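Local coordinates for protein maleylpyruvate isomerase (PDB 2V6K) that catalyses the glutathione-dependent isomerisation of maleylpyruvate to fumarylpyruvate in the bacterial breakdown of naphthalene, working as a homodimeric zeta-class glutathione transferase, at residues A[151-156]-A[190-195]; A[138-143]-A[184-189]; A[4-9]-A[31-36]. All coordinates share one frame; numbering follows the deposited sequence.

Overall arrangement
From the N terminus, contact 3 comes first: residues 31-36 return beside residues 4-9 after the chain has passed through helix 12-24, which closes the beta-alpha-beta unit of the thioredoxin-like N-terminal domain. The other two contacts lie in the helical C-terminal domain, with centres 29 to 30 Å from that of contact 3. There the segments alternate: 138-143 opens contact 2, 151-156 opens contact 1, 184-189 closes contact 2 and 190-195 closes contact 1, so the two cross. Together they tie helix 187-196 to helix 125-149 and to the loop that follows it. Their centres are 12 Å apart, and Arg153 packs on Leu188 where they meet.

Contact 1. Residues A[151-156]-A[190-195]; sequences PKRGRY and RAVDAA
Ala195 puts its methyl against the Tyr156 ring at a slant, CB 3.9 Å from CE1, while one face of that ring is covered from within its own segment by Arg155, whose CB stands over the ring centre. The two neighbours overlap a second time further out: the Tyr156 OH lies 3.8 Å above the guanidinium plane of Arg155, over its centre. That guanidinium leads away from the helix and makes a salt bridge with Asp160. The Arg153 guanidinium is placed differently. Its edge is turned to the end of its own segment, with Tyr156 C in its plane, and NH1 donates to Tyr156 O at 2.9 Å in a fairly straight bond (163° at the hydrogen). NH1 sits above the carbonyl plane, 43° out of it. The same nitrogen approaches Val192 CG2 obliquely at 3.5 Å, so the arginine both bridges the bend of the loop and packs on the helix.

Between these side chains the loop backbone comes close. Arg155 O rests 3.6 Å from Val192 CA and also touches Ala195 CB, one turn further along the helix. The Tyr156 CB is directed away from the helix, but CG lies beside the backbone N (chi1 -52°) and the ring comes back toward Ala195. At its tip a water, 2.7 Å from the Tyr156 OH, donates to Ala195 O and bridges loop and helix.

Asp166 and Leu169 of helix 164-178 touch Val192 as well, and Asp166 also meets Tyr156. This is plain packing in the all-helical C-terminal domain of a glutathione transferase: the connection between helices 125-149 and 164-178 packs against helix 187-196 at Val192 and Ala195, away from the glutathione site.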
loop_
_atom_site.group_PDB
_atom_site.type_symbol
_atom_site.label_atom_id
_atom_site.label_comp_id
_atom_site.label_asym_id
_atom_site.label_seq_id
_atom_site.Cartn_x
_atom_site.Cartn_y
_atom_site.Cartn_z
ATOM N N PRO A 151 -21.706 -12.483 -1.409
ATOM C CA PRO A 151 -22.750 -13.391 -0.921
ATOM C C PRO A 151 -22.236 -14.576 -0.091
ATOM O O PRO A 151 -22.982 -15.121 0.727
ATOM C CB PRO A 151 -23.409 -13.887 -2.211
ATOM C CG PRO A 151 -22.342 -13.800 -3.239
ATOM C CD PRO A 151 -21.453 -12.654 -2.853
ATOM N N LYS A 152 -20.978 -14.961 -0.295
ATOM C CA LYS A 152 -20.412 -16.141 0.366
ATOM C C LYS A 152 -19.749 -15.822 1.707
ATOM O O LYS A 152 -19.288 -16.723 2.410
ATOM C CB LYS A 152 -19.419 -16.849 -0.564
ATOM C CG LYS A 152 -20.057 -17.435 -1.818
ATOM C CD LYS A 152 -19.051 -18.218 -2.648
ATOM C CE LYS A 152 -19.721 -18.851 -3.857
ATOM N NZ LYS A 152 -18.791 -19.729 -4.621
ATOM N N ARG A 153 -19.724 -14.540 2.062
ATOM C CA ARG A 153 -19.026 -14.075 3.254
ATOM C C ARG A 153 -19.671 -14.542 4.563
ATOM O O ARG A 153 -20.896 -14.535 4.699
ATOM C CB ARG A 153 -18.930 -12.550 3.226
ATOM C CG ARG A 153 -17.915 -11.996 4.186
ATOM C CD ARG A 153 -17.789 -10.485 4.059
ATOM N NE ARG A 153 -18.984 -9.776 4.502
ATOM C CZ ARG A 153 -19.275 -9.500 5.771
ATOM N NH1 ARG A 153 -18.466 -9.876 6.756
ATOM N NH2 ARG A 153 -20.388 -8.845 6.057
ATOM N N GLY A 154 -18.828 -14.948 5.510
ATOM C CA GLY A 154 -19.265 -15.329 6.851
ATOM C C GLY A 154 -18.968 -14.238 7.866
ATOM O O GLY A 154 -19.310 -13.075 7.650
ATOM N N ARG A 155 -18.315 -14.616 8.963
ATOM C CA ARG A 155 -18.063 -13.712 10.093
ATOM C C ARG A 155 -16.956 -12.694 9.842
ATOM O O ARG A 155 -16.861 -11.681 10.541
ATOM C CB ARG A 155 -17.699 -14.520 11.341
ATOM C CG ARG A 155 -18.822 -15.405 11.859
ATOM C CD ARG A 155 -18.302 -16.450 12.840
ATOM N NE ARG A 155 -17.468 -17.454 12.181
ATOM C CZ ARG A 155 -16.781 -18.403 12.811
ATOM N NH1 ARG A 155 -16.817 -18.497 14.134
ATOM N NH2 ARG A 155 -16.053 -19.264 12.111
ATOM N N TYR A 156 -16.105 -12.966 8.859
ATOM C CA TYR A 156 -14.899 -12.169 8.659
ATOM C C TYR A 156 -14.960 -11.387 7.353
ATOM O O TYR A 156 -16.002 -11.362 6.699
ATOM C CB TYR A 156 -13.661 -13.070 8.758
ATOM C CG TYR A 156 -13.671 -13.889 10.028
ATOM C CD1 TYR A 156 -13.406 -13.301 11.268
ATOM C CD2 TYR A 156 -13.998 -15.240 9.999
ATOM C CE1 TYR A 156 -13.440 -14.052 12.441
ATOM C CE2 TYR A 156 -14.037 -16.002 11.167
ATOM C CZ TYR A 156 -13.759 -15.402 12.380
ATOM O OH TYR A 156 -13.802 -16.160 13.526
ATOM N N ARG A 190 -17.915 -3.258 11.742
ATOM C CA ARG A 190 -17.989 -3.403 13.193
ATOM C C ARG A 190 -18.190 -4.866 13.588
ATOM O O ARG A 190 -17.586 -5.340 14.555
ATOM C CB ARG A 190 -19.090 -2.514 13.777
ATOM C CG ARG A 190 -18.697 -1.037 13.839
ATOM C CD ARG A 190 -19.743 -0.195 14.553
ATOM N NE ARG A 190 -20.878 0.190 13.704
ATOM C CZ ARG A 190 -22.098 -0.337 13.771
ATOM N NH1 ARG A 190 -22.375 -1.313 14.635
ATOM N NH2 ARG A 190 -23.055 0.111 12.964
ATOM N N ALA A 191 -19.010 -5.589 12.826
ATOM C CA ALA A 191 -19.254 -7.005 13.111
ATOM C C ALA A 191 -18.007 -7.855 12.863
ATOM O O ALA A 191 -17.715 -8.760 13.639
ATOM C CB ALA A 191 -20.434 -7.524 12.314
ATOM N N VAL A 192 -17.263 -7.556 11.801
ATOM C CA VAL A 192 -16.012 -8.273 11.531
ATOM C C VAL A 192 -15.011 -8.016 12.656
ATOM O O VAL A 192 -14.375 -8.948 13.163
ATOM C CB VAL A 192 -15.393 -7.881 10.171
ATOM C CG1 VAL A 192 -13.983 -8.457 10.035
ATOM C CG2 VAL A 192 -16.277 -8.360 9.033
ATOM N N ASP A 193 -14.878 -6.752 13.049
ATOM C CA ASP A 193 -13.989 -6.393 14.142
ATOM C C ASP A 193 -14.357 -7.144 15.427
ATOM O O ASP A 193 -13.479 -7.666 16.119
ATOM C CB ASP A 193 -14.014 -4.882 14.370
ATOM C CG ASP A 193 -13.086 -4.450 15.478
ATOM O OD1 ASP A 193 -11.867 -4.645 15.341
ATOM O OD2 ASP A 193 -13.587 -3.929 16.492
ATOM N N ALA A 194 -15.651 -7.207 15.738
ATOM C CA ALA A 194 -16.106 -7.901 16.939
ATOM C C ALA A 194 -15.794 -9.398 16.873
ATOM O O ALA A 194 -15.337 -9.991 17.860
ATOM C CB ALA A 194 -17.596 -7.667 17.154
ATOM N N ALA A 195 -16.037 -10.006 15.713
ATOM C CA ALA A 195 -15.755 -11.429 15.518
ATOM C C ALA A 195 -14.265 -11.729 15.684
ATOM O O ALA A 195 -13.890 -12.685 16.369
ATOM C CB ALA A 195 -16.258 -11.896 14.156
HETATM O O HOH W 1 -14.843 -15.160 15.819
#

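Contact 2. Residues A[138-143]-A[184-189]; sequences AGFDAY and TPYPLI
Ile189 touches two aromatic side chains of helix 125-149, Phe140 and Tyr143. Its CD1 lies over one face of Phe140, 3.7 Å from CG, and makes a CH-pi contact there; CG1 reaches Tyr143 CD2 at 3.9 Å, where the two side chains cross at a slant. Because CD1 is anti to CA (chi2 172°), the isoleucine is extended at this bond and its terminal methyl also meets Tyr143 CB. Ile105 and Leu183 pack on Phe140 too, and Leu97 and Val101 of helix 88-104 on Tyr143, whose hydroxyl is hydrogen-bonded to Ser157.

Next outward comes Tyr186. Phe140 presents CB to its face, 3.6 Å from the ring centroid and almost on the ring normal, and then turns the edge of its own ring to the same tyrosine. The pair is T-shaped, with centroids 5.6 Å apart and planes at 78°. Pro185 CB covers the opposite face, so the Tyr186 ring is sandwiched between the two.

In the fold, this joins the start of helix 187-196 to the middle of the long helix 125-149 in the glutathione transferase C-terminal domain. Tyr186 occupies the N-cap position, and Glu144, one residue beyond Tyr143, accepts hydrogen bonds from the backbone N of Leu188 and of Ile189. The far side of helix 125-149 meets the dimer partner: Arg112 of the second subunit packs on Ala138.

At its hydroxyl end Tyr186 meets a polar partner. The hydroxyl donates to Asp141 OD1 at 2.9 Å, arriving from above the carboxylate plane, 49° out of it. OD1 itself lies near the plane of the tyrosine ring, at its edge, and comes within 3.2 Å of Tyr186 CE1.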
loop_
_atom_site.group_PDB
_atom_site.type_symbol
_atom_site.label_atom_id
_atom_site.label_comp_id
_atom_site.label_asym_id
_atom_site.label_seq_id
_atom_site.Cartn_x
_atom_site.Cartn_y
_atom_site.Cartn_z
ATOM N N ALA A 138 -13.680 7.579 4.047
ATOM C CA ALA A 138 -13.679 7.291 2.618
ATOM C C ALA A 138 -13.312 5.828 2.372
ATOM O O ALA A 138 -13.971 5.135 1.586
ATOM C CB ALA A 138 -12.719 8.220 1.878
ATOM N N GLY A 139 -12.271 5.356 3.049
ATOM C CA GLY A 139 -11.823 3.975 2.884
ATOM C C GLY A 139 -12.826 2.970 3.413
ATOM O O GLY A 139 -13.078 1.952 2.771
ATOM N N PHE A 140 -13.394 3.257 4.581
ATOM C CA PHE A 140 -14.416 2.390 5.165
ATOM C C PHE A 140 -15.711 2.388 4.347
ATOM O O PHE A 140 -16.378 1.364 4.271
ATOM C CB PHE A 140 -14.688 2.767 6.621
ATOM C CG PHE A 140 -13.679 2.220 7.609
ATOM C CD1 PHE A 140 -12.507 1.577 7.195
ATOM C CD2 PHE A 140 -13.906 2.370 8.970
ATOM C CE1 PHE A 140 -11.595 1.083 8.128
ATOM C CE2 PHE A 140 -13.006 1.874 9.913
ATOM C CZ PHE A 140 -11.845 1.238 9.493
ATOM N N ASP A 141 -16.072 3.516 3.729
ATOM C CA ASP A 141 -17.216 3.515 2.805
ATOM C C ASP A 141 -17.033 2.415 1.756
ATOM O O ASP A 141 -17.955 1.637 1.494
ATOM C CB ASP A 141 -17.386 4.861 2.088
ATOM C CG ASP A 141 -17.953 5.955 2.974
ATOM O OD1 ASP A 141 -18.496 5.669 4.058
ATOM O OD2 ASP A 141 -17.848 7.133 2.562
ATOM N N ALA A 142 -15.842 2.357 1.165
ATOM C CA ALA A 142 -15.556 1.389 0.111
ATOM C C ALA A 142 -15.471 -0.033 0.651
ATOM O O ALA A 142 -16.041 -0.950 0.064
ATOM C CB ALA A 142 -14.278 1.761 -0.623
ATOM N N TYR A 143 -14.752 -0.210 1.760
ATOM C CA TYR A 143 -14.569 -1.526 2.369
ATOM C C TYR A 143 -15.931 -2.109 2.759
ATOM O O TYR A 143 -16.238 -3.268 2.439
ATOM C CB TYR A 143 -13.652 -1.392 3.589
ATOM C CG TYR A 143 -12.976 -2.655 4.062
ATOM C CD1 TYR A 143 -11.609 -2.823 3.913
ATOM C CD2 TYR A 143 -13.699 -3.667 4.694
ATOM C CE1 TYR A 143 -10.972 -3.964 4.369
ATOM C CE2 TYR A 143 -13.069 -4.824 5.145
ATOM C CZ TYR A 143 -11.702 -4.962 4.974
ATOM O OH TYR A 143 -11.053 -6.092 5.413
ATOM N N THR A 184 -20.783 4.239 13.205
ATOM C CA THR A 184 -22.166 3.824 12.970
ATOM C C THR A 184 -22.441 3.413 11.510
ATOM O O THR A 184 -23.129 2.422 11.283
ATOM C CB THR A 184 -23.184 4.892 13.431
ATOM O OG1 THR A 184 -22.867 5.304 14.762
ATOM C CG2 THR A 184 -24.613 4.333 13.411
ATOM N N PRO A 185 -21.927 4.176 10.518
ATOM C CA PRO A 185 -22.208 3.800 9.125
ATOM C C PRO A 185 -21.627 2.475 8.637
ATOM O O PRO A 185 -21.918 2.072 7.508
ATOM C CB PRO A 185 -21.583 4.949 8.323
ATOM C CG PRO A 185 -21.533 6.088 9.281
ATOM C CD PRO A 185 -21.174 5.444 10.578
ATOM N N TYR A 186 -20.823 1.811 9.465
ATOM C CA TYR A 186 -20.093 0.613 9.036
ATOM C C TYR A 186 -20.415 -0.611 9.889
ATOM O O TYR A 186 -19.530 -1.163 10.536
ATOM C CB TYR A 186 -18.580 0.891 9.015
ATOM C CG TYR A 186 -18.263 2.236 8.417
ATOM C CD1 TYR A 186 -18.477 2.479 7.066
ATOM C CD2 TYR A 186 -17.780 3.276 9.207
ATOM C CE1 TYR A 186 -18.226 3.711 6.511
ATOM C CE2 TYR A 186 -17.515 4.525 8.654
ATOM C CZ TYR A 186 -17.742 4.727 7.306
ATOM O OH TYR A 186 -17.490 5.953 6.734
ATOM N N PRO A 187 -21.685 -1.054 9.884
ATOM C CA PRO A 187 -22.042 -2.192 10.726
ATOM C C PRO A 187 -21.336 -3.492 10.351
ATOM O O PRO A 187 -21.070 -4.312 11.228
ATOM C CB PRO A 187 -23.553 -2.326 10.512
ATOM C CG PRO A 187 -23.796 -1.711 9.169
ATOM C CD PRO A 187 -22.849 -0.555 9.131
ATOM N N LEU A 188 -21.040 -3.682 9.069
ATOM C CA LEU A 188 -20.404 -4.924 8.646
ATOM C C LEU A 188 -18.960 -4.954 9.122
ATOM O O LEU A 188 -18.494 -5.971 9.643
ATOM C CB LEU A 188 -20.527 -5.133 7.134
ATOM C CG LEU A 188 -21.963 -5.174 6.575
ATOM C CD1 LEU A 188 -21.950 -5.337 5.066
ATOM C CD2 LEU A 188 -22.828 -6.258 7.226
ATOM N N ILE A 189 -18.271 -3.825 8.989
ATOM C CA ILE A 189 -16.932 -3.671 9.540
ATOM C C ILE A 189 -16.946 -3.864 11.058
ATOM O O ILE A 189 -16.100 -4.581 11.603
ATOM C CB ILE A 189 -16.330 -2.297 9.148
ATOM C CG1 ILE A 189 -15.893 -2.322 7.677
ATOM C CG2 ILE A 189 -15.159 -1.916 10.048
ATOM C CD1 ILE A 189 -15.464 -0.962 7.126
#

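Contact 3. Residues A[4-9]-A[31-36]; sequences KLYNFW and LAVHLG
Tyr6 pairs with Leu31 in a parallel beta ladder, where strand 4-7 runs beside strand 29-32 at one edge of the sheet of the thioredoxin-like glutathione transferase domain. Leu31 carries the register with both its backbone groups: its N donates to Leu5 O at 2.8 Å and its O accepts from Asn7 N at 3.0 Å. Val33 N donates to Asn7 O, also at 2.8 Å, so the backbone of Asn7 grips the residues on both sides of Ala32, its bridge partner.

On the face that holds Tyr6 and Leu31 the two side chains lie side by side, pointing the same way. Leu31 CD1 packs obliquely on the phenol ring, 3.5 Å from Tyr6 CZ, and Lys4 CB also meets Leu31 CD1, at 3.8 Å. Val33 CG2 meets the edge of the Tyr6 ring.

Beyond the ladder Phe8 takes over. Trp9 CD1 lies over one face of its ring and Leu35 N over the opposite one, both toward the ring's rim. Leu35 CD1 touches Phe8 CD2 at 3.6 Å, while Phe8 CE1 lies over a face of the His34 ring. Leu35 belongs to the pocket of the bound glutathione conjugate, which it touches, and is close to His40 and Val54.

The two strands are the ends of a beta-alpha-beta crossover through helix 12-24, which packs on Leu5 and Asn7; Phe45 of helix 43-48 covers Tyr6 and Val33, and strand 56-58 flanks strand 4-7 antiparallel on its other side.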
loop_
_atom_site.group_PDB
_atom_site.type_symbol
_atom_site.label_atom_id
_atom_site.label_comp_id
_atom_site.label_asym_id
_atom_site.label_seq_id
_atom_site.Cartn_x
_atom_site.Cartn_y
_atom_site.Cartn_z
ATOM N N LYS A 4 12.989 -11.775 15.514
ATOM C CA LYS A 4 12.901 -10.586 16.354
ATOM C C LYS A 4 12.016 -9.569 15.654
ATOM O O LYS A 4 12.285 -9.180 14.512
ATOM C CB LYS A 4 14.290 -9.993 16.595
ATOM C CG LYS A 4 15.239 -10.903 17.365
ATOM C CD LYS A 4 16.652 -10.346 17.375
ATOM C CE LYS A 4 17.623 -11.336 17.999
ATOM N NZ LYS A 4 19.040 -10.944 17.769
ATOM N N LEU A 5 10.957 -9.153 16.338
ATOM C CA LEU A 5 10.019 -8.190 15.788
ATOM C C LEU A 5 10.265 -6.806 16.375
ATOM O O LEU A 5 9.988 -6.567 17.552
ATOM C CB LEU A 5 8.578 -8.630 16.055
ATOM C CG LEU A 5 7.495 -7.658 15.569
ATOM C CD1 LEU A 5 7.469 -7.558 14.051
ATOM C CD2 LEU A 5 6.123 -8.040 16.108
ATOM N N TYR A 6 10.789 -5.904 15.547
ATOM C CA TYR A 6 10.998 -4.518 15.945
ATOM C C TYR A 6 9.700 -3.776 15.706
ATOM O O TYR A 6 9.267 -3.630 14.567
ATOM C CB TYR A 6 12.131 -3.892 15.135
ATOM C CG TYR A 6 13.482 -4.477 15.452
ATOM C CD1 TYR A 6 14.262 -3.945 16.475
ATOM C CD2 TYR A 6 13.976 -5.572 14.741
ATOM C CE1 TYR A 6 15.503 -4.480 16.777
ATOM C CE2 TYR A 6 15.219 -6.113 15.035
ATOM C CZ TYR A 6 15.974 -5.564 16.055
ATOM O OH TYR A 6 17.211 -6.095 16.354
ATOM N N ASN A 7 9.063 -3.333 16.783
ATOM C CA ASN A 7 7.721 -2.792 16.679
ATOM C C ASN A 7 7.334 -1.979 17.912
ATOM O O ASN A 7 8.167 -1.748 18.784
ATOM C CB ASN A 7 6.714 -3.910 16.344
ATOM C CG ASN A 7 6.365 -4.783 17.531
ATOM O OD1 ASN A 7 7.235 -5.265 18.274
ATOM N ND2 ASN A 7 5.080 -5.005 17.712
ATOM N N PHE A 8 6.087 -1.517 17.958
ATOM C CA PHE A 8 5.625 -0.611 19.004
ATOM C C PHE A 8 4.187 -0.969 19.329
ATOM O O PHE A 8 3.430 -1.363 18.446
ATOM C CB PHE A 8 5.742 0.826 18.483
ATOM C CG PHE A 8 5.347 1.902 19.473
ATOM C CD1 PHE A 8 6.102 2.158 20.617
ATOM C CD2 PHE A 8 4.243 2.705 19.214
ATOM C CE1 PHE A 8 5.740 3.191 21.496
ATOM C CE2 PHE A 8 3.872 3.730 20.082
ATOM C CZ PHE A 8 4.622 3.975 21.224
ATOM N N TRP A 9 3.800 -0.841 20.595
ATOM C CA TRP A 9 2.459 -1.277 20.986
ATOM C C TRP A 9 1.350 -0.580 20.207
ATOM O O TRP A 9 0.508 -1.241 19.582
ATOM C CB TRP A 9 2.239 -1.145 22.499
ATOM C CG TRP A 9 2.193 0.253 23.062
ATOM C CD1 TRP A 9 3.217 1.155 23.125
ATOM C CD2 TRP A 9 1.063 0.886 23.675
ATOM N NE1 TRP A 9 2.788 2.315 23.734
ATOM C CE2 TRP A 9 1.472 2.175 24.082
ATOM C CE3 TRP A 9 -0.259 0.487 23.920
ATOM C CZ2 TRP A 9 0.606 3.071 24.721
ATOM C CZ3 TRP A 9 -1.118 1.375 24.555
ATOM C CH2 TRP A 9 -0.681 2.653 24.948
ATOM N N LEU A 31 10.754 -6.698 20.294
ATOM C CA LEU A 31 11.738 -5.657 20.528
ATOM C C LEU A 31 11.094 -4.301 20.300
ATOM O O LEU A 31 10.826 -3.895 19.165
ATOM C CB LEU A 31 12.973 -5.855 19.649
ATOM C CG LEU A 31 13.830 -7.088 19.964
ATOM C CD1 LEU A 31 14.997 -7.176 19.011
ATOM C CD2 LEU A 31 14.328 -7.087 21.411
ATOM N N ALA A 32 10.829 -3.611 21.402
ATOM C CA ALA A 32 10.128 -2.340 21.366
ATOM C C ALA A 32 11.013 -1.253 20.791
ATOM O O ALA A 32 12.174 -1.103 21.183
ATOM C CB ALA A 32 9.671 -1.957 22.758
ATOM N N VAL A 33 10.448 -0.510 19.850
ATOM C CA VAL A 33 11.070 0.686 19.314
ATOM C C VAL A 33 10.104 1.805 19.668
ATOM O O VAL A 33 8.996 1.879 19.132
ATOM C CB VAL A 33 11.274 0.575 17.785
ATOM C CG1 VAL A 33 11.889 1.860 17.232
ATOM C CG2 VAL A 33 12.163 -0.622 17.452
ATOM N N HIS A 34 10.515 2.653 20.609
ATOM C CA HIS A 34 9.605 3.640 21.172
ATOM C C HIS A 34 9.440 4.839 20.244
ATOM O O HIS A 34 10.306 5.715 20.172
ATOM C CB HIS A 34 10.064 4.087 22.562
ATOM C CG HIS A 34 8.968 4.691 23.374
ATOM N ND1 HIS A 34 8.174 5.714 22.902
ATOM C CD2 HIS A 34 8.523 4.412 24.621
ATOM C CE1 HIS A 34 7.283 6.035 23.823
ATOM N NE2 HIS A 34 7.475 5.261 24.875
ATOM N N LEU A 35 8.324 4.868 19.524
ATOM C CA LEU A 35 8.087 5.908 18.530
ATOM C C LEU A 35 7.885 7.284 19.145
ATOM O O LEU A 35 8.240 8.291 18.538
ATOM C CB LEU A 35 6.892 5.548 17.648
ATOM C CG LEU A 35 6.941 4.165 16.993
ATOM C CD1 LEU A 35 5.701 3.962 16.164
ATOM C CD2 LEU A 35 8.184 3.990 16.138
ATOM N N GLY A 36 7.318 7.323 20.349
ATOM C CA GLY A 36 7.136 8.597 21.051
ATOM C C GLY A 36 8.465 9.247 21.405
ATOM O O GLY A 36 8.608 10.475 21.357
#